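TetR/AcrR family transcriptional regulator (Bradyrhizobium diazoefficiens, PDB 6G8G) probably represses transcription as a DNA-binding TetR-family dimer, with flavonoids such as genistein likely to relieve that repression. Local coordinates at residues P139-E151 with D162-L174. Residues are numbered along the deposited sequence; the frame is centred on the assembly and turned at random.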
loop_
_atom_site.group_PDB
_atom_site.type_symbol
_atom_site.label_atom_id
_atom_site.label_comp_id
_atom_site.label_asym_id
_atom_site.label_seq_id
_atom_site.Cartn_x
_atom_site.Cartn_y
_atom_site.Cartn_z
ATOM N N PRO A 139 11.214 4.839 -0.375
ATOM C CA PRO A 139 10.654 4.162 -1.520
ATOM C C PRO A 139 11.270 4.571 -2.851
ATOM O O PRO A 139 11.661 3.708 -3.640
ATOM C CB PRO A 139 9.194 4.590 -1.473
ATOM C CG PRO A 139 8.911 4.779 -0.046
ATOM C CD PRO A 139 10.177 5.301 0.565
ATOM N N GLU A 140 11.338 5.870 -3.135
ATOM C CA GLU A 140 11.870 6.274 -4.430
ATOM C C GLU A 140 13.345 5.946 -4.503
ATOM O O GLU A 140 13.864 5.643 -5.559
ATOM C CB GLU A 140 11.618 7.746 -4.729
ATOM C CG GLU A 140 11.775 8.045 -6.203
ATOM C CD GLU A 140 11.323 9.432 -6.612
ATOM O OE1 GLU A 140 10.220 9.559 -7.234
ATOM O OE2 GLU A 140 12.083 10.381 -6.336
ATOM N N ALA A 141 14.027 6.004 -3.377
ATOM C CA ALA A 141 15.453 5.673 -3.368
ATOM C C ALA A 141 15.679 4.227 -3.739
ATOM O O ALA A 141 16.607 3.901 -4.489
ATOM C CB ALA A 141 16.059 5.953 -2.008
ATOM N N THR A 142 14.838 3.362 -3.208
ATOM C CA THR A 142 14.887 1.965 -3.570
ATOM C C THR A 142 14.696 1.773 -5.067
ATOM O O THR A 142 15.418 1.018 -5.718
ATOM C CB THR A 142 13.799 1.179 -2.834
ATOM O OG1 THR A 142 14.038 1.262 -1.431
ATOM C CG2 THR A 142 13.825 -0.273 -3.242
ATOM N N ILE A 143 13.718 2.453 -5.628
ATOM C CA ILE A 143 13.537 2.371 -7.068
ATOM C C ILE A 143 14.812 2.785 -7.830
ATOM O O ILE A 143 15.237 2.084 -8.734
ATOM C CB ILE A 143 12.356 3.244 -7.509
ATOM C CG1 ILE A 143 11.036 2.639 -7.040
ATOM C CG2 ILE A 143 12.329 3.425 -9.022
ATOM C CD1 ILE A 143 9.842 3.573 -7.218
ATOM N N ARG A 144 15.407 3.908 -7.453
ATOM C CA ARG A 144 16.607 4.399 -8.118
ATOM C C ARG A 144 17.766 3.431 -8.062
ATOM O O ARG A 144 18.447 3.249 -9.055
ATOM C CB ARG A 144 17.031 5.721 -7.528
ATOM C CG ARG A 144 16.103 6.856 -7.916
ATOM C CD ARG A 144 16.385 8.203 -7.293
ATOM N NE ARG A 144 17.054 8.279 -5.977
ATOM C CZ ARG A 144 16.546 8.750 -4.829
ATOM N NH1 ARG A 144 15.275 9.197 -4.722
ATOM N NH2 ARG A 144 17.333 8.764 -3.751
ATOM N N ARG A 145 17.992 2.793 -6.917
ATOM C CA ARG A 145 19.075 1.813 -6.811
ATOM C C ARG A 145 18.879 0.682 -7.755
ATOM O O ARG A 145 19.815 0.213 -8.383
ATOM C CB ARG A 145 19.185 1.238 -5.411
ATOM C CG ARG A 145 20.033 2.100 -4.513
ATOM C CD ARG A 145 19.726 1.813 -3.073
ATOM N NE ARG A 145 20.016 0.453 -2.653
ATOM C CZ ARG A 145 21.118 0.081 -2.009
ATOM N NH1 ARG A 145 22.112 0.928 -1.797
ATOM N NH2 ARG A 145 21.225 -1.177 -1.618
ATOM N N LEU A 146 17.656 0.185 -7.813
ATOM C CA LEU A 146 17.383 -0.956 -8.653
ATOM C C LEU A 146 17.518 -0.524 -10.085
ATOM O O LEU A 146 18.018 -1.257 -10.915
ATOM C CB LEU A 146 15.993 -1.493 -8.370
ATOM C CG LEU A 146 15.612 -2.693 -9.221
ATOM C CD1 LEU A 146 16.620 -3.802 -9.083
ATOM C CD2 LEU A 146 14.235 -3.192 -8.833
ATOM N N ALA A 147 17.042 0.678 -10.373
ATOM C CA ALA A 147 17.064 1.176 -11.730
ATOM C C ALA A 147 18.492 1.211 -12.221
ATOM O O ALA A 147 18.763 0.824 -13.348
ATOM C CB ALA A 147 16.417 2.545 -11.808
ATOM N N GLN A 148 19.429 1.601 -11.380
ATOM C CA GLN A 148 20.807 1.638 -11.846
ATOM C C GLN A 148 21.312 0.244 -12.160
ATOM O O GLN A 148 21.982 0.018 -13.165
ATOM C CB GLN A 148 21.714 2.310 -10.822
ATOM C CG GLN A 148 21.330 3.764 -10.565
ATOM C CD GLN A 148 22.195 4.416 -9.514
ATOM O OE1 GLN A 148 23.413 4.300 -9.550
ATOM N NE2 GLN A 148 21.569 5.101 -8.562
ATOM N N PHE A 149 20.946 -0.732 -11.365
ATOM C CA PHE A 149 21.280 -2.111 -11.741
ATOM C C PHE A 149 20.620 -2.515 -13.062
ATOM O O PHE A 149 21.228 -3.198 -13.875
ATOM C CB PHE A 149 20.868 -3.087 -10.654
ATOM C CG PHE A 149 20.987 -4.503 -11.064
ATOM C CD1 PHE A 149 22.232 -5.107 -11.206
ATOM C CD2 PHE A 149 19.853 -5.243 -11.367
ATOM C CE1 PHE A 149 22.338 -6.450 -11.593
ATOM C CE2 PHE A 149 19.952 -6.578 -11.753
ATOM C CZ PHE A 149 21.189 -7.182 -11.857
ATOM N N LEU A 150 19.363 -2.135 -13.271
ATOM C CA LEU A 150 18.699 -2.534 -14.492
ATOM C C LEU A 150 19.340 -1.868 -15.710
ATOM O O LEU A 150 19.327 -2.456 -16.773
ATOM C CB LEU A 150 17.195 -2.278 -14.434
ATOM C CG LEU A 150 16.410 -3.048 -13.355
ATOM C CD1 LEU A 150 14.919 -2.731 -13.433
ATOM C CD2 LEU A 150 16.623 -4.544 -13.441
ATOM N N GLU A 151 19.912 -0.674 -15.573
ATOM C CA GLU A 151 20.627 -0.060 -16.703
ATOM C C GLU A 151 21.795 -0.909 -17.137
ATOM O O GLU A 151 22.051 -1.048 -18.331
ATOM C CB GLU A 151 21.183 1.303 -16.359
ATOM C CG GLU A 151 20.139 2.370 -16.114
ATOM C CD GLU A 151 20.588 3.735 -16.607
ATOM O OE1 GLU A 151 20.782 4.649 -15.747
ATOM O OE2 GLU A 151 20.746 3.877 -17.854
ATOM N N ASP A 162 12.290 0.369 -22.024
ATOM C CA ASP A 162 12.575 1.748 -22.431
ATOM C C ASP A 162 13.096 2.606 -21.298
ATOM O O ASP A 162 14.006 3.380 -21.509
ATOM C CB ASP A 162 11.353 2.397 -23.093
ATOM C CG ASP A 162 10.681 1.468 -24.110
ATOM O OD1 ASP A 162 9.813 0.644 -23.696
ATOM O OD2 ASP A 162 11.029 1.549 -25.316
ATOM N N ASP A 163 12.511 2.499 -20.104
ATOM C CA ASP A 163 12.896 3.354 -18.949
ATOM C C ASP A 163 13.212 2.528 -17.697
ATOM O O ASP A 163 12.391 1.723 -17.246
ATOM C CB ASP A 163 11.800 4.401 -18.639
ATOM C CG ASP A 163 12.048 5.174 -17.327
ATOM O OD1 ASP A 163 13.218 5.498 -17.003
ATOM O OD2 ASP A 163 11.057 5.490 -16.633
ATOM N N PRO A 164 14.400 2.716 -17.137
ATOM C CA PRO A 164 14.846 1.912 -16.008
ATOM C C PRO A 164 14.073 2.132 -14.707
ATOM O O PRO A 164 13.860 1.182 -13.957
ATOM C CB PRO A 164 16.305 2.328 -15.840
ATOM C CG PRO A 164 16.417 3.646 -16.521
ATOM C CD PRO A 164 15.484 3.540 -17.674
HETATM N N MSE A 165 13.602 3.343 -14.463
HETATM C CA MSE A 165 12.781 3.584 -13.272
HETATM C C MSE A 165 11.426 2.928 -13.407
HETATM O O MSE A 165 10.942 2.300 -12.480
HETATM C CB MSE A 165 12.683 5.077 -13.029
HETATM C CG MSE A 165 14.033 5.494 -12.470
HETATM SE SE MSE A 165 13.913 7.247 -11.579
HETATM C CE MSE A 165 12.640 6.907 -10.131
ATOM N N GLU A 166 10.812 3.071 -14.569
ATOM C CA GLU A 166 9.577 2.417 -14.833
ATOM C C GLU A 166 9.766 0.933 -14.587
ATOM O O GLU A 166 8.953 0.309 -13.932
ATOM C CB GLU A 166 9.128 2.723 -16.271
ATOM C CG GLU A 166 7.786 2.116 -16.692
ATOM C CD GLU A 166 7.244 2.659 -18.012
ATOM O OE1 GLU A 166 7.887 2.444 -19.082
ATOM O OE2 GLU A 166 6.175 3.320 -17.952
ATOM N N ALA A 167 10.845 0.365 -15.103
ATOM C CA ALA A 167 11.042 -1.085 -14.989
ATOM C C ALA A 167 11.308 -1.487 -13.565
ATOM O O ALA A 167 10.843 -2.513 -13.110
ATOM C CB ALA A 167 12.173 -1.547 -15.867
ATOM N N ALA A 168 12.057 -0.675 -12.854
ATOM C CA ALA A 168 12.329 -0.969 -11.461
ATOM C C ALA A 168 11.023 -0.982 -10.699
ATOM O O ALA A 168 10.755 -1.872 -9.900
ATOM C CB ALA A 168 13.278 0.066 -10.881
ATOM N N ASN A 169 10.205 0.023 -10.937
ATOM C CA ASN A 169 8.950 0.133 -10.216
ATOM C C ASN A 169 8.027 -1.043 -10.530
ATOM O O ASN A 169 7.282 -1.526 -9.683
ATOM C CB ASN A 169 8.313 1.461 -10.564
ATOM C CG ASN A 169 7.039 1.718 -9.832
ATOM O OD1 ASN A 169 6.074 1.971 -10.479
ATOM N ND2 ASN A 169 7.039 1.712 -8.497
ATOM N N GLN A 170 8.117 -1.546 -11.742
ATOM C CA GLN A 170 7.291 -2.656 -12.129
ATOM C C GLN A 170 7.740 -3.911 -11.448
ATOM O O GLN A 170 6.928 -4.670 -10.932
ATOM C CB GLN A 170 7.318 -2.808 -13.632
ATOM C CG GLN A 170 6.514 -1.705 -14.287
ATOM C CD GLN A 170 6.806 -1.546 -15.765
ATOM O OE1 GLN A 170 7.896 -1.862 -16.248
ATOM N NE2 GLN A 170 5.819 -1.048 -16.498
ATOM N N PHE A 171 9.040 -4.100 -11.385
ATOM C CA PHE A 171 9.589 -5.254 -10.666
ATOM C C PHE A 171 9.139 -5.277 -9.214
ATOM O O PHE A 171 8.702 -6.292 -8.706
ATOM C CB PHE A 171 11.116 -5.254 -10.727
ATOM C CG PHE A 171 11.738 -6.357 -9.960
ATOM C CD1 PHE A 171 11.831 -7.616 -10.510
ATOM C CD2 PHE A 171 12.243 -6.146 -8.709
ATOM C CE1 PHE A 171 12.415 -8.646 -9.808
ATOM C CE2 PHE A 171 12.842 -7.175 -7.998
ATOM C CZ PHE A 171 12.925 -8.423 -8.544
ATOM N N LEU A 172 9.222 -4.130 -8.568
ATOM C CA LEU A 172 8.878 -4.031 -7.174
ATOM C C LEU A 172 7.378 -4.160 -6.952
ATOM O O LEU A 172 6.951 -4.879 -6.055
ATOM C CB LEU A 172 9.412 -2.737 -6.592
ATOM C CG LEU A 172 10.946 -2.612 -6.621
ATOM C CD1 LEU A 172 11.387 -1.177 -6.391
ATOM C CD2 LEU A 172 11.579 -3.518 -5.578
ATOM N N SER A 173 6.567 -3.546 -7.792
ATOM C CA SER A 173 5.126 -3.791 -7.713
ATOM C C SER A 173 4.774 -5.278 -7.871
ATOM O O SER A 173 3.925 -5.762 -7.161
ATOM C CB SER A 173 4.392 -2.991 -8.753
ATOM O OG SER A 173 4.691 -1.625 -8.541
ATOM N N LEU A 174 5.458 -5.999 -8.749
ATOM C CA LEU A 174 5.162 -7.405 -8.920
ATOM C C LEU A 174 5.483 -8.229 -7.690
ATOM O O LEU A 174 4.694 -9.039 -7.253
ATOM C CB LEU A 174 5.922 -7.980 -10.088
ATOM C CG LEU A 174 5.380 -7.457 -11.402
ATOM C CD1 LEU A 174 6.351 -7.747 -12.521
ATOM C CD2 LEU A 174 4.018 -8.082 -11.692
#
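The side chain of A168 is a knob seated among I143, L146, A147 and L150, and the helices cross there at 114° with their axes 8.1 Å apart. Alanines at the crossing are consistent with this approach: A147 CB and A168 CB are 4.1 Å apart, and the A147 and P164 CA atoms 4.9 Å. No hydrogen bond links the two segments, so side-chain shape carries the contact. I143 is the reciprocal knob, set among M165, A168, N169 and L172, and its branches part. A chi1 of -70° sets CG1 beside the backbone N and leaves CG2 anti to it; I143 CG2 meets M165 CE at 3.7 Å, the two side chains crossing at about a right angle, while CD1 reaches N169 ND2 and CG1 meets L172 CD1. Cutting I143 back to an alanine would probably take away the nearest apolar contact that M165 CE and L172 CD1 each make across the helices and leave a gap beside A168. In M165, a selenomethionine, CG lies against A147 CB, and the bend at chi3 (62°) brings CE against I143, R144 and E140; its chain runs beside that of R144, pointing the same way. On the other flank, L146 CD2 approaches F171 CD2 obliquely at 3.6 Å, and L150 CD1 packs 3.6 Å from A168 N. This helix pair belongs to the C-terminal, ligand-binding and dimerising part of the TetR fold. T142 and L172 also touch helix 93-109, F171 stacks edge-to-face with F206 of helix 192-210, and helix 164-176 also lies against the second subunit, through Q170 on F205 and S173 on G177 of that subunit.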